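Local coordinates for protein probable oxidoreductase (Mycobacterium abscessus, PDB 4EYE) that is probably an oxidoreductase of the quinone oxidoreductase branch of the medium-chain dehydrogenase/reductase family, its substrate not established, at residues 80-90 and 103-114; 226-234 and 246-256. All coordinates share one frame; numbering follows the deposited sequence.

Contact 1: residues 80-90 and 103-114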
loop_
_atom_site.group_PDB
_atom_site.type_symbol
_atom_site.label_atom_id
_atom_site.label_comp_id
_atom_site.label_asym_id
_atom_site.label_seq_id
_atom_site.Cartn_x
_atom_site.Cartn_y
_atom_site.Cartn_z
ATOM N N PHE A 80 -8.990 -10.394 17.525
ATOM C CA PHE A 80 -8.422 -9.060 17.264
ATOM C C PHE A 80 -9.080 -8.417 16.034
ATOM O O PHE A 80 -9.546 -9.122 15.097
ATOM C CB PHE A 80 -6.882 -9.104 17.067
ATOM C CG PHE A 80 -6.450 -9.723 15.751
ATOM C CD1 PHE A 80 -6.306 -8.956 14.608
ATOM C CD2 PHE A 80 -6.168 -11.071 15.662
ATOM C CE1 PHE A 80 -5.891 -9.518 13.410
ATOM C CE2 PHE A 80 -5.767 -11.649 14.449
ATOM C CZ PHE A 80 -5.674 -10.867 13.313
ATOM N N VAL A 81 -9.133 -7.091 16.039
ATOM C CA VAL A 81 -9.670 -6.329 14.878
ATOM C C VAL A 81 -8.529 -6.081 13.922
ATOM O O VAL A 81 -7.590 -5.358 14.272
ATOM C CB VAL A 81 -10.330 -4.982 15.318
ATOM C CG1 VAL A 81 -10.780 -4.127 14.102
ATOM C CG2 VAL A 81 -11.535 -5.294 16.189
ATOM N N PRO A 82 -8.560 -6.682 12.720
ATOM C CA PRO A 82 -7.526 -6.362 11.742
ATOM C C PRO A 82 -7.648 -4.961 11.175
ATOM O O PRO A 82 -8.654 -4.288 11.380
ATOM C CB PRO A 82 -7.766 -7.383 10.615
ATOM C CG PRO A 82 -8.805 -8.325 11.142
ATOM C CD PRO A 82 -9.575 -7.583 12.157
ATOM N N GLY A 83 -6.586 -4.535 10.503
ATOM C CA GLY A 83 -6.638 -3.310 9.683
ATOM C C GLY A 83 -5.613 -2.308 10.128
ATOM O O GLY A 83 -5.660 -1.805 11.293
ATOM N N ILE A 84 -4.680 -2.034 9.235
ATOM C CA ILE A 84 -3.578 -1.162 9.530
ATOM C C ILE A 84 -3.848 0.279 9.134
ATOM O O ILE A 84 -3.280 1.171 9.728
ATOM C CB ILE A 84 -2.303 -1.627 8.824
ATOM C CG1 ILE A 84 -1.804 -2.957 9.425
ATOM C CG2 ILE A 84 -1.288 -0.487 8.812
ATOM C CD1 ILE A 84 -0.493 -3.464 8.765
ATOM N N GLU A 85 -4.664 0.501 8.135
ATOM C CA GLU A 85 -4.778 1.802 7.464
ATOM C C GLU A 85 -6.187 2.324 7.610
ATOM O O GLU A 85 -7.113 1.611 7.232
ATOM C CB GLU A 85 -4.631 1.613 5.946
ATOM C CG GLU A 85 -3.365 1.113 5.418
ATOM C CD GLU A 85 -3.496 0.817 3.939
ATOM O OE1 GLU A 85 -4.285 -0.137 3.599
ATOM O OE2 GLU A 85 -2.820 1.514 3.155
ATOM N N THR A 86 -6.334 3.560 8.080
ATOM C CA THR A 86 -7.659 4.250 8.163
ATOM C C THR A 86 -7.576 5.693 7.731
ATOM O O THR A 86 -6.495 6.334 7.801
ATOM C CB THR A 86 -8.273 4.205 9.585
ATOM O OG1 THR A 86 -7.377 4.756 10.561
ATOM C CG2 THR A 86 -8.638 2.719 9.988
ATOM N N ALA A 87 -8.719 6.223 7.298
ATOM C CA ALA A 87 -8.882 7.611 7.061
ATOM C C ALA A 87 -10.281 8.007 7.534
ATOM O O ALA A 87 -11.250 7.240 7.395
ATOM C CB ALA A 87 -8.673 7.949 5.580
ATOM N N GLY A 88 -10.378 9.193 8.127
ATOM C CA GLY A 88 -11.654 9.685 8.618
ATOM C C GLY A 88 -11.522 11.060 9.276
ATOM O O GLY A 88 -10.781 11.901 8.769
ATOM N N VAL A 89 -12.217 11.250 10.401
ATOM C CA VAL A 89 -12.330 12.562 11.025
ATOM C C VAL A 89 -11.948 12.393 12.466
ATOM O O VAL A 89 -12.404 11.476 13.159
ATOM C CB VAL A 89 -13.783 13.149 10.883
ATOM C CG1 VAL A 89 -13.952 14.475 11.602
ATOM C CG2 VAL A 89 -14.124 13.369 9.424
ATOM N N VAL A 90 -11.080 13.258 12.928
ATOM C CA VAL A 90 -10.674 13.210 14.317
ATOM C C VAL A 90 -11.861 13.508 15.226
ATOM O O VAL A 90 -12.535 14.508 15.022
ATOM C CB VAL A 90 -9.594 14.239 14.602
ATOM C CG1 VAL A 90 -9.366 14.383 16.111
ATOM C CG2 VAL A 90 -8.279 13.888 13.839
ATOM N N ASP A 103 -10.632 17.462 12.151
ATOM C CA ASP A 103 -9.604 17.361 11.157
ATOM C C ASP A 103 -9.814 16.056 10.351
ATOM O O ASP A 103 -10.124 14.980 10.932
ATOM C CB ASP A 103 -8.213 17.328 11.765
ATOM C CG ASP A 103 -7.734 18.704 12.310
ATOM O OD1 ASP A 103 -8.342 19.750 12.085
ATOM O OD2 ASP A 103 -6.709 18.688 12.991
ATOM N N ARG A 104 -9.628 16.174 9.050
ATOM C CA ARG A 104 -9.601 15.018 8.164
ATOM C C ARG A 104 -8.163 14.435 8.177
ATOM O O ARG A 104 -7.188 15.110 7.780
ATOM C CB ARG A 104 -9.929 15.440 6.759
ATOM C CG ARG A 104 -11.369 15.877 6.570
ATOM C CD ARG A 104 -11.558 16.208 5.097
ATOM N NE ARG A 104 -11.568 14.982 4.329
ATOM C CZ ARG A 104 -11.099 14.797 3.088
ATOM N NH1 ARG A 104 -10.433 15.740 2.413
ATOM N NH2 ARG A 104 -11.217 13.576 2.554
ATOM N N VAL A 105 -8.032 13.205 8.630
ATOM C CA VAL A 105 -6.716 12.600 8.858
ATOM C C VAL A 105 -6.653 11.172 8.278
ATOM O O VAL A 105 -7.683 10.495 8.074
ATOM C CB VAL A 105 -6.374 12.546 10.358
ATOM C CG1 VAL A 105 -6.135 13.958 10.959
ATOM C CG2 VAL A 105 -7.447 11.724 11.125
ATOM N N MET A 106 -5.411 10.767 8.003
ATOM C CA MET A 106 -5.011 9.409 7.737
ATOM C C MET A 106 -4.325 8.875 9.000
ATOM O O MET A 106 -3.669 9.639 9.715
ATOM C CB MET A 106 -4.042 9.383 6.574
ATOM C CG MET A 106 -4.700 9.786 5.264
ATOM S SD MET A 106 -3.603 10.610 4.099
ATOM C CE MET A 106 -2.352 9.378 3.832
ATOM N N ALA A 107 -4.492 7.581 9.277
ATOM C CA ALA A 107 -3.998 6.981 10.498
ATOM C C ALA A 107 -3.423 5.587 10.174
ATOM O O ALA A 107 -3.922 4.855 9.281
ATOM C CB ALA A 107 -5.120 6.850 11.520
ATOM N N PHE A 108 -2.380 5.206 10.886
ATOM C CA PHE A 108 -1.933 3.831 10.814
ATOM C C PHE A 108 -1.680 3.259 12.173
ATOM O O PHE A 108 -1.218 3.969 13.047
ATOM C CB PHE A 108 -0.752 3.702 9.896
ATOM C CG PHE A 108 0.424 4.556 10.256
ATOM C CD1 PHE A 108 1.480 3.995 10.965
ATOM C CD2 PHE A 108 0.544 5.874 9.813
ATOM C CE1 PHE A 108 2.601 4.750 11.300
ATOM C CE2 PHE A 108 1.705 6.637 10.139
ATOM C CZ PHE A 108 2.723 6.068 10.871
ATOM N N ASN A 109 -1.983 1.963 12.317
ATOM C CA ASN A 109 -1.622 1.194 13.518
ATOM C C ASN A 109 -1.459 -0.304 13.154
ATOM O O ASN A 109 -1.712 -0.684 12.007
ATOM C CB ASN A 109 -2.689 1.382 14.585
ATOM C CG ASN A 109 -2.149 1.247 16.005
ATOM O OD1 ASN A 109 -0.980 1.019 16.241
ATOM N ND2 ASN A 109 -3.028 1.384 16.962
ATOM N N PHE A 110 -1.012 -1.148 14.087
ATOM C CA PHE A 110 -0.834 -2.568 13.759
ATOM C C PHE A 110 -2.164 -3.300 13.669
ATOM O O PHE A 110 -2.283 -4.251 12.874
ATOM C CB PHE A 110 0.231 -3.303 14.615
ATOM C CG PHE A 110 0.195 -2.984 16.069
ATOM C CD1 PHE A 110 -0.557 -3.780 16.948
ATOM C CD2 PHE A 110 0.919 -1.910 16.583
ATOM C CE1 PHE A 110 -0.615 -3.495 18.313
ATOM C CE2 PHE A 110 0.870 -1.613 17.955
ATOM C CZ PHE A 110 0.106 -2.409 18.819
ATOM N N ILE A 111 -3.168 -2.818 14.405
ATOM C CA ILE A 111 -4.510 -3.412 14.446
ATOM C C ILE A 111 -5.565 -2.309 14.557
ATOM O O ILE A 111 -5.229 -1.146 14.718
ATOM C CB ILE A 111 -4.715 -4.345 15.688
ATOM C CG1 ILE A 111 -4.244 -3.653 16.975
ATOM C CG2 ILE A 111 -4.018 -5.677 15.507
ATOM C CD1 ILE A 111 -4.378 -4.473 18.259
ATOM N N GLY A 112 -6.822 -2.697 14.460
ATOM C CA GLY A 112 -7.967 -1.872 14.849
ATOM C C GLY A 112 -8.670 -1.136 13.714
ATOM O O GLY A 112 -9.731 -0.504 13.936
ATOM N N GLY A 113 -8.153 -1.273 12.497
ATOM C CA GLY A 113 -8.672 -0.502 11.361
ATOM C C GLY A 113 -10.080 -0.819 10.924
ATOM O O GLY A 113 -10.798 0.087 10.454
ATOM N N TYR A 114 -10.476 -2.111 11.040
ATOM C CA TYR A 114 -11.767 -2.547 10.512
ATOM C C TYR A 114 -12.874 -2.281 11.530
ATOM O O TYR A 114 -13.452 -3.217 12.100
ATOM C CB TYR A 114 -11.768 -4.015 10.065
ATOM C CG TYR A 114 -10.829 -4.454 8.952
ATOM C CD1 TYR A 114 -10.077 -3.577 8.224
ATOM C CD2 TYR A 114 -10.746 -5.815 8.628
ATOM C CE1 TYR A 114 -9.214 -4.006 7.213
ATOM C CE2 TYR A 114 -9.892 -6.272 7.645
ATOM C CZ TYR A 114 -9.138 -5.353 6.908
ATOM O OH TYR A 114 -8.307 -5.826 5.946
HETATM O O HOH W 1 -5.461 0.537 12.692
HETATM O O HOH W 2 -5.467 3.027 11.412
#
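Thr86 and Ala107 face each other as a hydrogen-bonded pair in the antiparallel hairpin of strands 85-90 and 104-108, part of the GroES-like catalytic domain. Ala107 N reaches Thr86 O at 2.8 Å and Thr86 N returns the bond to Ala107 O. Gly88 and Val105 repeat this reciprocal pair of hydrogen bonds, and Val90 N to Asp103 O ends the series.

Beyond the strands the backbone bonds continue in an irregular pattern. Asn109 N bonds to Ile84 O, Gly112 N to Val81 O and Tyr114 N to Pro82 O. Gly113 N makes a strongly bent bond to Gly83 O, 2.8 Å long with 133° at the hydrogen. Water 1 joins Gly83 O to Ile111 O, and water 2 sits 2.7 Å from Thr86 OG1.

Among the side chains, Thr86 sets OG1 against Ala107 CB, 3.2 Å away, and CG2 against Gly113. Tyr114 lays one ring face over the Pro82-Gly83 peptide, with Gly83 N above the ring centre; Pro82 CB comes to 3.8 Å from Tyr114 CE2. With Val90 CG1 anti to the backbone N (chi1 169°), CG2 falls anti to the carbonyl carbon and comes 3.6 Å from both methyls of Val105. On the opposite sheet face from Thr86, Met106 and Ala87 pack against helix 134-140, and Glu85 forms a salt bridge with Lys337.

Gly83 CA lies 3.6 Å from Tyr114 CE1 and 3.9 Å from Gly113 CA, an approach that the bare backbone of the two glycines makes possible. All nine direct hydrogen bonds across the contact are backbone to backbone.

Contact 2: residues 226-234 and 246-256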
loop_
_atom_site.group_PDB
_atom_site.type_symbol
_atom_site.label_atom_id
_atom_site.label_comp_id
_atom_site.label_asym_id
_atom_site.label_seq_id
_atom_site.Cartn_x
_atom_site.Cartn_y
_atom_site.Cartn_z
ATOM N N ALA A 226 18.345 -2.142 -24.291
ATOM C CA ALA A 226 19.192 -1.557 -23.216
ATOM C C ALA A 226 18.811 -2.067 -21.834
ATOM O O ALA A 226 19.615 -2.021 -20.888
ATOM C CB ALA A 226 19.082 -0.048 -23.233
ATOM N N GLY A 227 17.576 -2.547 -21.702
ATOM C CA GLY A 227 17.093 -2.993 -20.403
ATOM C C GLY A 227 16.474 -1.863 -19.594
ATOM O O GLY A 227 16.508 -0.693 -19.986
ATOM N N VAL A 228 15.891 -2.198 -18.452
ATOM C CA VAL A 228 15.289 -1.146 -17.632
ATOM C C VAL A 228 16.263 -0.672 -16.588
ATOM O O VAL A 228 17.148 -1.410 -16.179
ATOM C CB VAL A 228 13.984 -1.598 -16.973
ATOM C CG1 VAL A 228 13.001 -1.981 -18.070
ATOM C CG2 VAL A 228 14.238 -2.756 -16.011
ATOM N N ASP A 229 16.059 0.544 -16.112
ATOM C CA ASP A 229 16.926 1.106 -15.080
ATOM C C ASP A 229 16.600 0.609 -13.702
ATOM O O ASP A 229 17.481 0.518 -12.850
ATOM C CB ASP A 229 16.806 2.600 -15.104
ATOM C CG ASP A 229 17.219 3.162 -16.439
ATOM O OD1 ASP A 229 18.392 2.950 -16.802
ATOM O OD2 ASP A 229 16.393 3.816 -17.082
ATOM N N MET A 230 15.329 0.288 -13.504
ATOM C CA MET A 230 14.812 -0.129 -12.224
ATOM C C MET A 230 13.680 -1.107 -12.383
ATOM O O MET A 230 12.848 -0.984 -13.278
ATOM C CB MET A 230 14.308 1.099 -11.438
ATOM C CG MET A 230 13.796 0.771 -10.030
ATOM S SD MET A 230 13.280 2.288 -9.178
ATOM C CE MET A 230 14.859 3.139 -9.071
ATOM N N VAL A 231 13.636 -2.075 -11.483
ATOM C CA VAL A 231 12.551 -3.015 -11.429
ATOM C C VAL A 231 11.923 -2.886 -10.049
ATOM O O VAL A 231 12.639 -2.842 -9.040
ATOM C CB VAL A 231 13.035 -4.472 -11.682
ATOM C CG1 VAL A 231 11.950 -5.462 -11.297
ATOM C CG2 VAL A 231 13.512 -4.673 -13.116
ATOM N N VAL A 232 10.592 -2.835 -9.992
ATOM C CA VAL A 232 9.846 -2.951 -8.737
ATOM C C VAL A 232 9.200 -4.315 -8.671
ATOM O O VAL A 232 8.399 -4.701 -9.543
ATOM C CB VAL A 232 8.800 -1.832 -8.581
ATOM C CG1 VAL A 232 7.928 -2.064 -7.320
ATOM C CG2 VAL A 232 9.509 -0.470 -8.515
ATOM N N ASP A 233 9.568 -5.068 -7.653
ATOM C CA ASP A 233 9.106 -6.446 -7.515
ATOM C C ASP A 233 8.405 -6.689 -6.187
ATOM O O ASP A 233 9.078 -6.869 -5.172
ATOM C CB ASP A 233 10.293 -7.405 -7.638
ATOM C CG ASP A 233 9.861 -8.859 -7.545
ATOM O OD1 ASP A 233 8.636 -9.142 -7.641
ATOM O OD2 ASP A 233 10.750 -9.715 -7.355
ATOM N N PRO A 234 7.054 -6.651 -6.178
ATOM C CA PRO A 234 6.285 -6.951 -4.976
ATOM C C PRO A 234 5.816 -8.410 -4.933
ATOM O O PRO A 234 5.073 -8.779 -4.029
ATOM C CB PRO A 234 5.075 -6.016 -5.107
ATOM C CG PRO A 234 4.890 -5.814 -6.562
ATOM C CD PRO A 234 6.150 -6.280 -7.277
ATOM N N THR A 246 16.082 -8.415 -17.102
ATOM C CA THR A 246 15.618 -7.223 -17.819
ATOM C C THR A 246 16.470 -5.978 -17.497
ATOM O O THR A 246 16.264 -4.922 -18.080
ATOM C CB THR A 246 14.117 -6.934 -17.518
ATOM O OG1 THR A 246 13.975 -6.495 -16.170
ATOM C CG2 THR A 246 13.239 -8.195 -17.754
ATOM N N LEU A 247 17.412 -6.095 -16.569
ATOM C CA LEU A 247 18.071 -4.897 -16.016
ATOM C C LEU A 247 19.169 -4.358 -16.912
ATOM O O LEU A 247 19.946 -5.126 -17.487
ATOM C CB LEU A 247 18.667 -5.193 -14.652
ATOM C CG LEU A 247 17.680 -5.256 -13.504
ATOM C CD1 LEU A 247 18.404 -5.868 -12.303
ATOM C CD2 LEU A 247 17.121 -3.870 -13.194
ATOM N N ALA A 248 19.225 -3.033 -17.025
ATOM C CA ALA A 248 20.333 -2.366 -17.700
ATOM C C ALA A 248 21.567 -2.503 -16.850
ATOM O O ALA A 248 21.504 -2.908 -15.667
ATOM C CB ALA A 248 20.023 -0.896 -17.910
ATOM N N SER A 249 22.692 -2.114 -17.444
ATOM C CA SER A 249 23.903 -1.890 -16.681
ATOM C C SER A 249 23.632 -0.900 -15.560
ATOM O O SER A 249 23.032 0.125 -15.782
ATOM C CB SER A 249 25.030 -1.349 -17.579
ATOM O OG SER A 249 26.103 -0.881 -16.771
ATOM N N GLU A 250 24.105 -1.227 -14.364
ATOM C CA GLU A 250 23.918 -0.423 -13.183
ATOM C C GLU A 250 22.431 -0.250 -12.819
ATOM O O GLU A 250 22.096 0.629 -12.045
ATOM C CB GLU A 250 24.621 0.923 -13.293
ATOM C CG GLU A 250 26.121 0.831 -13.570
ATOM C CD GLU A 250 26.742 2.214 -13.666
ATOM O OE1 GLU A 250 26.687 2.823 -14.735
ATOM O OE2 GLU A 250 27.293 2.707 -12.680
ATOM N N GLY A 251 21.564 -1.112 -13.334
ATOM C CA GLY A 251 20.157 -1.077 -12.962
ATOM C C GLY A 251 19.925 -1.581 -11.544
ATOM O O GLY A 251 20.812 -2.159 -10.918
ATOM N N ARG A 252 18.732 -1.345 -11.010
ATOM C CA ARG A 252 18.470 -1.802 -9.689
ATOM C C ARG A 252 17.096 -2.386 -9.526
ATOM O O ARG A 252 16.131 -1.965 -10.156
ATOM C CB ARG A 252 18.792 -0.727 -8.664
ATOM C CG ARG A 252 18.185 0.613 -8.948
ATOM C CD ARG A 252 19.114 1.574 -9.639
ATOM N NE ARG A 252 18.617 2.930 -9.470
ATOM C CZ ARG A 252 18.179 3.740 -10.420
ATOM N NH1 ARG A 252 18.127 3.364 -11.680
ATOM N NH2 ARG A 252 17.763 4.948 -10.102
ATOM N N LEU A 253 17.038 -3.425 -8.719
ATOM C CA LEU A 253 15.815 -4.141 -8.506
ATOM C C LEU A 253 15.408 -3.941 -7.059
ATOM O O LEU A 253 16.170 -4.281 -6.163
ATOM C CB LEU A 253 16.037 -5.626 -8.812
ATOM C CG LEU A 253 14.743 -6.440 -8.730
ATOM C CD1 LEU A 253 14.836 -7.534 -9.777
ATOM C CD2 LEU A 253 14.491 -6.976 -7.342
ATOM N N LEU A 254 14.239 -3.359 -6.847
ATOM C CA LEU A 254 13.696 -3.172 -5.516
ATOM C C LEU A 254 12.762 -4.303 -5.169
ATOM O O LEU A 254 11.794 -4.589 -5.880
ATOM C CB LEU A 254 12.952 -1.850 -5.389
ATOM C CG LEU A 254 13.636 -0.590 -5.971
ATOM C CD1 LEU A 254 13.053 0.692 -5.363
ATOM C CD2 LEU A 254 15.154 -0.572 -5.906
ATOM N N VAL A 255 13.057 -4.955 -4.064
ATOM C CA VAL A 255 12.179 -5.985 -3.550
ATOM C C VAL A 255 11.368 -5.368 -2.452
ATOM O O VAL A 255 11.929 -4.947 -1.457
ATOM C CB VAL A 255 12.975 -7.198 -3.026
ATOM C CG1 VAL A 255 12.020 -8.182 -2.332
ATOM C CG2 VAL A 255 13.706 -7.860 -4.207
ATOM N N VAL A 256 10.056 -5.306 -2.655
ATOM C CA VAL A 256 9.178 -4.571 -1.774
ATOM C C VAL A 256 8.188 -5.491 -1.068
ATOM O O VAL A 256 7.452 -6.209 -1.744
ATOM C CB VAL A 256 8.408 -3.522 -2.575
ATOM C CG1 VAL A 256 7.516 -2.722 -1.649
ATOM C CG2 VAL A 256 9.405 -2.645 -3.328
HETATM O O HOH W 3 22.431 -1.438 -20.030
#
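Val231 and Leu253 are neighbours on adjacent parallel strands of the six-stranded sheet of the Rossmann fold, joined by a beta-alpha-beta crossover through helix 240-245. Four backbone bonds link 230-233 to 251-255 and the residue after it: Val231 N to Arg252 O, Leu254 N to Val231 O at 2.8 Å, Asp233 N to Leu254 O and Val256 N to Asp233 O. Before the corner at Asp229, Thr246 O and Ala248 N bracket Val228, each bond 2.8 Å long, to Val228 N and Val228 O respectively. A type II turn from Ala248 to Gly251 then brings 251-255 alongside 230-233, and water 3 bridges Ala226 O and Ser249 N.

The apolar contacts lie on both sheet faces. Val231 directs CG1 at Leu253 CD1 and CG2 at Leu247 CD2, the latter 3.7 Å away, on the side covered by helix 240-245. On the other side Met230 SD approaches Leu254 CD1, while Met230 and Val232 touch Tyr151 of helix 143-154.

Arg252 supplies the polar side-chain contact. Its chain bends at chi2 (-97°), bringing the guanidinium back toward Asp229 and Met230; Met230 CE lies 3.5 Å above one face of its plane, offset toward the rim. Arg252 NH2 also bonds to Gly155 O and forms a salt bridge with Glu161. Asp229 O accepts two bonds from this one residue, from opposite faces of its plane: Arg252 N at 2.9 Å and Arg252 NH1 at 3.1 Å.

Contacts 1 and 2 belong to the two halves of a medium-chain dehydrogenase/reductase: the antiparallel hairpin at 80-90 and 103-114 to the GroES-like catalytic part, the parallel strand pair at 226-234 and 246-256 to the Rossmann part, which in this family binds the nucleotide. They lie on opposite sides of the chain's centre, their own centres 33 Å apart, and do not touch; the nearest atoms are about 12 Å from each other. Contact 1 closes in sequence before contact 2 opens. A bound MPD molecule, probably from the crystallisation liquor, lies about 3 Å from the side chain of Ile84 in contact 1.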